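Side-chain contacts in uncharacterized protein (Pyrococcus horikoshii, PDB 1ZJJ), which is of unknown function but probably acts as a magnesium-dependent phosphatase of the haloacid dehalogenase (HAD) superfamily: residues 36-41 with 59-64; 109-114 with 135-140; 183-186 with 190-193. All coordinates share one frame; numbering follows the deposited sequence.

Interaction 1: residues 36-41 with 59-64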
loop_
_atom_site.group_PDB
_atom_site.type_symbol
_atom_site.label_atom_id
_atom_site.label_comp_id
_atom_site.label_asym_id
_atom_site.label_seq_id
_atom_site.Cartn_x
_atom_site.Cartn_y
_atom_site.Cartn_z
ATOM N N PHE B 36 -22.404 9.266 -26.944
ATOM C CA PHE B 36 -22.134 8.702 -25.631
ATOM C C PHE B 36 -20.854 7.888 -25.643
ATOM O O PHE B 36 -20.341 7.518 -26.703
ATOM C CB PHE B 36 -23.313 7.829 -25.176
ATOM C CG PHE B 36 -23.558 6.637 -26.055
ATOM C CD1 PHE B 36 -22.899 5.435 -25.819
ATOM C CD2 PHE B 36 -24.415 6.730 -27.151
ATOM C CE1 PHE B 36 -23.089 4.337 -26.665
ATOM C CE2 PHE B 36 -24.609 5.642 -27.995
ATOM C CZ PHE B 36 -23.944 4.443 -27.753
ATOM N N ALA B 37 -20.334 7.627 -24.452
ATOM C CA ALA B 37 -19.120 6.835 -24.314
ATOM C C ALA B 37 -19.128 6.164 -22.954
ATOM O O ALA B 37 -19.774 6.641 -22.020
ATOM C CB ALA B 37 -17.894 7.721 -24.458
ATOM N N PHE B 38 -18.427 5.042 -22.854
ATOM C CA PHE B 38 -18.337 4.314 -21.604
ATOM C C PHE B 38 -16.958 4.634 -21.027
ATOM O O PHE B 38 -15.965 4.710 -21.763
ATOM C CB PHE B 38 -18.527 2.815 -21.859
ATOM C CG PHE B 38 -19.881 2.461 -22.446
ATOM C CD1 PHE B 38 -20.931 3.376 -22.424
ATOM C CD2 PHE B 38 -20.108 1.203 -22.995
ATOM C CE1 PHE B 38 -22.191 3.044 -22.940
ATOM C CE2 PHE B 38 -21.364 0.859 -23.512
ATOM C CZ PHE B 38 -22.408 1.784 -23.483
ATOM N N LEU B 39 -16.898 4.831 -19.717
ATOM C CA LEU B 39 -15.649 5.211 -19.078
ATOM C C LEU B 39 -15.368 4.411 -17.814
ATOM O O LEU B 39 -15.975 4.666 -16.773
ATOM C CB LEU B 39 -15.709 6.713 -18.744
ATOM C CG LEU B 39 -14.451 7.417 -18.217
ATOM C CD1 LEU B 39 -13.453 7.536 -19.355
ATOM C CD2 LEU B 39 -14.796 8.807 -17.678
ATOM N N THR B 40 -14.441 3.456 -17.905
ATOM C CA THR B 40 -14.087 2.628 -16.755
ATOM C C THR B 40 -12.663 2.861 -16.235
ATOM O O THR B 40 -11.726 3.033 -17.020
ATOM C CB THR B 40 -14.236 1.125 -17.080
ATOM O OG1 THR B 40 -13.873 0.352 -15.930
ATOM C CG2 THR B 40 -13.338 0.729 -18.246
ATOM N N ASN B 41 -12.519 2.872 -14.907
ATOM C CA ASN B 41 -11.239 3.041 -14.238
ATOM C C ASN B 41 -10.424 1.751 -14.279
ATOM O O ASN B 41 -9.244 1.720 -13.955
ATOM C CB ASN B 41 -11.509 3.441 -12.787
ATOM C CG ASN B 41 -11.367 4.934 -12.643
ATOM O OD1 ASN B 41 -11.142 5.661 -13.607
ATOM N ND2 ASN B 41 -11.510 5.399 -11.391
ATOM N N ILE B 59 -25.617 -5.896 -24.740
ATOM C CA ILE B 59 -25.265 -4.582 -25.254
ATOM C C ILE B 59 -24.267 -4.589 -26.413
ATOM O O ILE B 59 -23.180 -5.151 -26.300
ATOM C CB ILE B 59 -24.676 -3.743 -24.125
ATOM C CG1 ILE B 59 -25.693 -3.688 -22.980
ATOM C CG2 ILE B 59 -24.367 -2.343 -24.628
ATOM C CD1 ILE B 59 -25.124 -3.916 -21.578
ATOM N N ASP B 60 -24.626 -3.918 -27.506
ATOM C CA ASP B 60 -23.749 -3.851 -28.674
ATOM C C ASP B 60 -23.278 -2.426 -28.950
ATOM O O ASP B 60 -24.066 -1.569 -29.344
ATOM C CB ASP B 60 -24.471 -4.397 -29.908
ATOM C CG ASP B 60 -23.533 -4.633 -31.078
ATOM O OD1 ASP B 60 -22.480 -3.960 -31.167
ATOM O OD2 ASP B 60 -23.858 -5.494 -31.918
ATOM N N VAL B 61 -21.990 -2.178 -28.736
ATOM C CA VAL B 61 -21.404 -0.868 -28.988
ATOM C C VAL B 61 -19.985 -1.069 -29.499
ATOM O O VAL B 61 -19.353 -2.094 -29.229
ATOM C CB VAL B 61 -21.331 0.001 -27.707
ATOM C CG1 VAL B 61 -22.736 0.214 -27.134
ATOM C CG2 VAL B 61 -20.407 -0.654 -26.682
ATOM N N SER B 62 -19.491 -0.088 -30.240
ATOM C CA SER B 62 -18.144 -0.156 -30.786
ATOM C C SER B 62 -17.101 0.043 -29.684
ATOM O O SER B 62 -17.294 0.844 -28.772
ATOM C CB SER B 62 -17.976 0.920 -31.857
ATOM O OG SER B 62 -16.656 0.947 -32.346
ATOM N N SER B 63 -16.001 -0.698 -29.763
ATOM C CA SER B 63 -14.940 -0.560 -28.777
ATOM C C SER B 63 -14.362 0.858 -28.873
ATOM O O SER B 63 -13.627 1.301 -27.994
ATOM C CB SER B 63 -13.834 -1.586 -29.045
ATOM O OG SER B 63 -13.230 -1.345 -30.306
ATOM N N SER B 64 -14.708 1.577 -29.936
ATOM C CA SER B 64 -14.196 2.934 -30.107
ATOM C C SER B 64 -14.768 3.944 -29.108
ATOM O O SER B 64 -14.181 5.002 -28.895
ATOM C CB SER B 64 -14.426 3.434 -31.540
ATOM O OG SER B 64 -15.791 3.713 -31.786
#

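Interaction 2: residues 109-114 with 135-140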
loop_
_atom_site.group_PDB
_atom_site.type_symbol
_atom_site.label_atom_id
_atom_site.label_comp_id
_atom_site.label_asym_id
_atom_site.label_seq_id
_atom_site.Cartn_x
_atom_site.Cartn_y
_atom_site.Cartn_z
ATOM N N ASP B 109 12.200 -9.951 -16.097
ATOM C CA ASP B 109 13.479 -10.633 -16.254
ATOM C C ASP B 109 14.611 -9.656 -16.532
ATOM O O ASP B 109 15.692 -9.767 -15.947
ATOM C CB ASP B 109 13.403 -11.667 -17.373
ATOM C CG ASP B 109 14.154 -12.934 -17.028
ATOM O OD1 ASP B 109 13.729 -13.622 -16.076
ATOM O OD2 ASP B 109 15.166 -13.235 -17.695
ATOM N N GLU B 110 14.368 -8.708 -17.432
ATOM C CA GLU B 110 15.376 -7.709 -17.755
ATOM C C GLU B 110 15.637 -6.893 -16.490
ATOM O O GLU B 110 16.773 -6.522 -16.206
ATOM C CB GLU B 110 14.883 -6.817 -18.900
ATOM C CG GLU B 110 14.582 -7.604 -20.169
ATOM C CD GLU B 110 14.023 -6.745 -21.286
ATOM O OE1 GLU B 110 13.109 -5.935 -21.021
ATOM O OE2 GLU B 110 14.491 -6.893 -22.434
ATOM N N ALA B 111 14.578 -6.642 -15.720
ATOM C CA ALA B 111 14.693 -5.892 -14.472
ATOM C C ALA B 111 15.614 -6.630 -13.501
ATOM O O ALA B 111 16.445 -6.015 -12.827
ATOM C CB ALA B 111 13.312 -5.699 -13.837
ATOM N N ARG B 112 15.458 -7.949 -13.426
ATOM C CA ARG B 112 16.293 -8.765 -12.538
ATOM C C ARG B 112 17.766 -8.641 -12.908
ATOM O O ARG B 112 18.644 -8.817 -12.062
ATOM C CB ARG B 112 15.894 -10.236 -12.622
ATOM C CG ARG B 112 14.507 -10.538 -12.117
ATOM C CD ARG B 112 14.109 -11.957 -12.454
ATOM N NE ARG B 112 12.705 -12.187 -12.146
ATOM C CZ ARG B 112 11.960 -13.125 -12.717
ATOM N NH1 ARG B 112 12.487 -13.931 -13.630
ATOM N NH2 ARG B 112 10.680 -13.243 -12.389
ATOM N N GLN B 113 18.026 -8.355 -14.178
ATOM C CA GLN B 113 19.388 -8.204 -14.673
ATOM C C GLN B 113 19.894 -6.783 -14.440
ATOM O O GLN B 113 21.024 -6.449 -14.794
ATOM C CB GLN B 113 19.431 -8.553 -16.160
ATOM C CG GLN B 113 19.010 -9.991 -16.443
ATOM C CD GLN B 113 18.704 -10.249 -17.909
ATOM O OE1 GLN B 113 18.827 -9.352 -18.745
ATOM N NE2 GLN B 113 18.309 -11.479 -18.231
ATOM N N GLY B 114 19.044 -5.947 -13.847
ATOM C CA GLY B 114 19.427 -4.577 -13.548
ATOM C C GLY B 114 18.864 -3.485 -14.441
ATOM O O GLY B 114 19.178 -2.307 -14.245
ATOM N N LEU B 135 6.942 -4.735 -6.755
ATOM C CA LEU B 135 6.966 -3.503 -5.969
ATOM C C LEU B 135 8.399 -3.007 -5.788
ATOM O O LEU B 135 8.661 -1.802 -5.787
ATOM C CB LEU B 135 6.349 -3.733 -4.584
ATOM C CG LEU B 135 4.852 -4.032 -4.552
ATOM C CD1 LEU B 135 4.420 -4.315 -3.119
ATOM C CD2 LEU B 135 4.085 -2.841 -5.127
ATOM N N LYS B 136 9.320 -3.950 -5.625
ATOM C CA LYS B 136 10.727 -3.627 -5.435
ATOM C C LYS B 136 11.308 -2.870 -6.634
ATOM O O LYS B 136 11.816 -1.762 -6.486
ATOM C CB LYS B 136 11.523 -4.912 -5.192
ATOM C CG LYS B 136 13.019 -4.690 -4.994
ATOM C CD LYS B 136 13.779 -6.010 -4.923
ATOM C CE LYS B 136 13.686 -6.803 -6.224
ATOM N NZ LYS B 136 14.529 -8.036 -6.176
ATOM N N TYR B 137 11.237 -3.464 -7.820
ATOM C CA TYR B 137 11.774 -2.804 -9.006
ATOM C C TYR B 137 11.057 -1.502 -9.329
ATOM O O TYR B 137 11.681 -0.540 -9.778
ATOM C CB TYR B 137 11.744 -3.757 -10.202
ATOM C CG TYR B 137 12.786 -4.838 -10.069
ATOM C CD1 TYR B 137 14.129 -4.505 -9.922
ATOM C CD2 TYR B 137 12.430 -6.185 -10.012
ATOM C CE1 TYR B 137 15.097 -5.484 -9.710
ATOM C CE2 TYR B 137 13.392 -7.179 -9.801
ATOM C CZ TYR B 137 14.723 -6.815 -9.650
ATOM O OH TYR B 137 15.691 -7.771 -9.434
ATOM N N ALA B 138 9.751 -1.454 -9.084
ATOM C CA ALA B 138 9.000 -0.233 -9.350
ATOM C C ALA B 138 9.512 0.871 -8.426
ATOM O O ALA B 138 9.674 2.018 -8.837
ATOM C CB ALA B 138 7.508 -0.468 -9.119
ATOM N N THR B 139 9.758 0.516 -7.170
ATOM C CA THR B 139 10.257 1.462 -6.186
ATOM C C THR B 139 11.663 1.935 -6.558
ATOM O O THR B 139 11.959 3.132 -6.517
ATOM C CB THR B 139 10.280 0.820 -4.775
ATOM O OG1 THR B 139 8.935 0.595 -4.339
ATOM C CG2 THR B 139 10.987 1.714 -3.775
ATOM N N LEU B 140 12.528 0.992 -6.914
ATOM C CA LEU B 140 13.895 1.334 -7.293
ATOM C C LEU B 140 13.882 2.272 -8.494
ATOM O O LEU B 140 14.599 3.268 -8.516
ATOM C CB LEU B 140 14.692 0.066 -7.623
ATOM C CG LEU B 140 15.069 -0.817 -6.424
ATOM C CD1 LEU B 140 15.690 -2.116 -6.894
ATOM C CD2 LEU B 140 16.032 -0.059 -5.526
#

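Interaction 3: residues 183-186 with 190-193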
loop_
_atom_site.group_PDB
_atom_site.type_symbol
_atom_site.label_atom_id
_atom_site.label_comp_id
_atom_site.label_asym_id
_atom_site.label_seq_id
_atom_site.Cartn_x
_atom_site.Cartn_y
_atom_site.Cartn_z
ATOM N N ILE B 183 1.033 10.252 -10.310
ATOM C CA ILE B 183 0.171 10.978 -11.229
ATOM C C ILE B 183 -0.936 9.959 -11.503
ATOM O O ILE B 183 -0.691 8.937 -12.144
ATOM C CB ILE B 183 0.916 11.314 -12.525
ATOM C CG1 ILE B 183 2.011 12.339 -12.232
ATOM C CG2 ILE B 183 -0.045 11.851 -13.565
ATOM C CD1 ILE B 183 2.893 12.642 -13.415
ATOM N N ILE B 184 -2.136 10.210 -10.979
ATOM C CA ILE B 184 -3.252 9.284 -11.175
ATOM C C ILE B 184 -4.068 9.686 -12.394
ATOM O O ILE B 184 -4.561 10.810 -12.489
ATOM C CB ILE B 184 -4.177 9.221 -9.929
ATOM C CG1 ILE B 184 -3.364 8.844 -8.684
ATOM C CG2 ILE B 184 -5.279 8.183 -10.154
ATOM C CD1 ILE B 184 -2.701 7.493 -8.761
ATOM N N ILE B 185 -4.228 8.747 -13.314
ATOM C CA ILE B 185 -4.935 9.009 -14.558
ATOM C C ILE B 185 -6.466 9.003 -14.530
ATOM O O ILE B 185 -7.103 9.958 -14.993
ATOM C CB ILE B 185 -4.464 8.009 -15.648
ATOM C CG1 ILE B 185 -2.940 8.072 -15.786
ATOM C CG2 ILE B 185 -5.130 8.330 -16.986
ATOM C CD1 ILE B 185 -2.413 9.442 -16.151
ATOM N N GLY B 186 -7.046 7.939 -13.978
ATOM C CA GLY B 186 -8.489 7.787 -13.967
ATOM C C GLY B 186 -9.342 8.679 -13.088
ATOM O O GLY B 186 -8.837 9.532 -12.359
ATOM N N GLU B 190 -8.110 14.642 -13.601
ATOM C CA GLU B 190 -8.102 15.434 -14.819
ATOM C C GLU B 190 -7.642 14.744 -16.112
ATOM O O GLU B 190 -8.193 15.004 -17.178
ATOM C CB GLU B 190 -7.286 16.702 -14.544
ATOM C CG GLU B 190 -7.377 17.780 -15.595
ATOM C CD GLU B 190 -6.546 17.456 -16.807
ATOM O OE1 GLU B 190 -5.565 16.702 -16.648
ATOM O OE2 GLU B 190 -6.858 17.956 -17.909
ATOM N N PRO B 191 -6.628 13.861 -16.045
ATOM C CA PRO B 191 -6.192 13.200 -17.282
ATOM C C PRO B 191 -7.338 12.454 -17.973
ATOM O O PRO B 191 -7.421 12.419 -19.207
ATOM C CB PRO B 191 -5.102 12.242 -16.797
ATOM C CG PRO B 191 -4.523 12.975 -15.619
ATOM C CD PRO B 191 -5.767 13.472 -14.914
ATOM N N MET B 192 -8.218 11.857 -17.173
ATOM C CA MET B 192 -9.353 11.110 -17.711
ATOM C C MET B 192 -10.320 12.080 -18.380
ATOM O O MET B 192 -10.883 11.784 -19.430
ATOM C CB MET B 192 -10.078 10.357 -16.594
ATOM C CG MET B 192 -10.977 9.238 -17.089
ATOM S SD MET B 192 -10.003 7.840 -17.692
ATOM C CE MET B 192 -10.760 6.505 -16.817
ATOM N N TYR B 193 -10.512 13.242 -17.762
ATOM C CA TYR B 193 -11.409 14.253 -18.317
ATOM C C TYR B 193 -10.834 14.758 -19.631
ATOM O O TYR B 193 -11.564 15.011 -20.584
ATOM C CB TYR B 193 -11.570 15.432 -17.354
ATOM C CG TYR B 193 -12.519 16.499 -17.866
ATOM C CD1 TYR B 193 -13.891 16.256 -17.951
ATOM C CD2 TYR B 193 -12.041 17.735 -18.299
ATOM C CE1 TYR B 193 -14.761 17.216 -18.458
ATOM C CE2 TYR B 193 -12.905 18.704 -18.807
ATOM C CZ TYR B 193 -14.260 18.437 -18.887
ATOM O OH TYR B 193 -15.111 19.374 -19.418
#

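Interaction 1: residues 36-41 with 59-64
V61 meets the rings of F36 and F38 in a purely apolar contact; no hydrogen bond joins the two segments. The closer approach is to F38, whose CE2 lies 3.6 Å from V61 CG2. The other methyl of the valine shares that ring, with V61 CG1 4.0 Å from F38 CZ, and both methyls come obliquely, from the same side of the ring plane, to its CE2/CZ end. F38 and V61 extend from opposite directions to meet there; with CG beside its backbone N and anti to the carbonyl carbon (chi1 -62°), F38 turns its ring so that CE2 and CZ reach the valine. F36 is met differently: V61 CG1 comes to the edge of its ring, near the ring plane, 4.2 Å from F36 CE1. A beta-branched valine suits this place, because one short side chain offers a methyl to both rings without bringing polar atoms into a largely buried spot.

The 59-64 loop is also held by polar bonds: R51 uses its NH1 both for a salt bridge to OD1 of the exposed D60 and for a hydrogen bond to the carbonyl of V61, tying the loop back to helix 47-56.

F36 and F38 are two residues apart on strand 36-40 and therefore project from the same side of the six-stranded parallel HAD core sheet. Helix 47-56 adds L54 against both F38 and V61, while F6 of strand 2-6 touches both phenylalanines; the loop leads on to strand 66-68, whose I67 pairs through its backbone with F38.

Interaction 2: residues 109-114 with 135-140
A111 rests its methyl over one face of the Y137 ring, a CH-pi contact with A111 CB 4.0 Å from the ring centroid and 15° off the normal. The tyrosine reaches across from its own helix with CG beside the backbone N (chi1 -72°), and the small alanine lets the two helices come close. Further van der Waals contacts lie toward the hydroxyl: Y137 CE1 is 3.4 Å from A111 O, and Y137 OH is 3.3 Å from R112 CA. K136 CE covers the opposite face, so the ring is sandwiched between aliphatic groups. With an alanine in place of Y137, the A111 methyl would probably lose its aromatic partner and a gap would be likely to open between the helices.

Helices 108-115 and 132-143 belong to the smaller alpha/beta unit built on strands 86-89, 121-124, 147-150 and 183-184, consistent with a HAD cap domain; F87 also packs on Y137. The first helix ends in a Schellman motif, with G114 at phi 104° as its C-prime residue, a conformation that favours glycine.

The charged groups pair on the exposed side of the first helix, where R112 NH1 bridges to D109 OD1 at 2.8 Å and R112 NE pairs with E133. K136 packs on Y164, and Y137 on E161, of the second subunit.

Interaction 3: residues 183-186 with 190-193
I185 and P191 bring their backbones together where strand 183-184 has ended and helix 190-199 begins, their CA atoms 5.2 Å apart; the CA atoms of G186 and M192 are 5.1 Å apart. Only three residues intervene, so the chain turns back sharply and the carbonyl of I185 points at the first turn of the helix, I185 O lying 3.5 Å from P191 CB. Proline fits so near a helix start, where its lack of an N-H costs no helical hydrogen bond.

Among the side chains, I185 CG2 touches P191 CB at 3.9 Å, and CD1 of the same isoleucine adds to the contact with the pyrrolidine ring. M192 follows another course: CG is anti to the backbone N (chi1 -162°) and the chain then bends, bringing M192 CE to 3.9 Å from G186 CA. The flexible thioether can curl round in this way, and glycine presents a bare backbone to it. A72 of helix 69-80 touches both I185 and M192.

The Gly-Lys-Pro sequence that opens with G186 probably corresponds to HAD motif III, and the side chain of M192 is about 8 Å from that of the magnesium ligand D7, which places this tight strand-loop-helix connection beside the active site.

Interactions 1 and 3 are buried near the middle of the chain and touch one another: M192 CE lies 3.6 Å from T40 O and the M192 side chain also packs on L39, so helix 190-199 lies against strand 36-40. Both come close to the magnesium site. Interaction 2 stands apart, its centre about 35 Å from that of interaction 1 and about 26 Å from that of interaction 3, in the smaller domain beside the second subunit; strand 183-184 of interaction 3 is the edge strand of that domain's sheet. The chemistry follows location. Aromatic and aliphatic groups serve the core in interaction 1, interaction 3 combines close backbones with aliphatic and thioether packing, and interaction 2 combines a buried CH-pi contact with surface salt bridges.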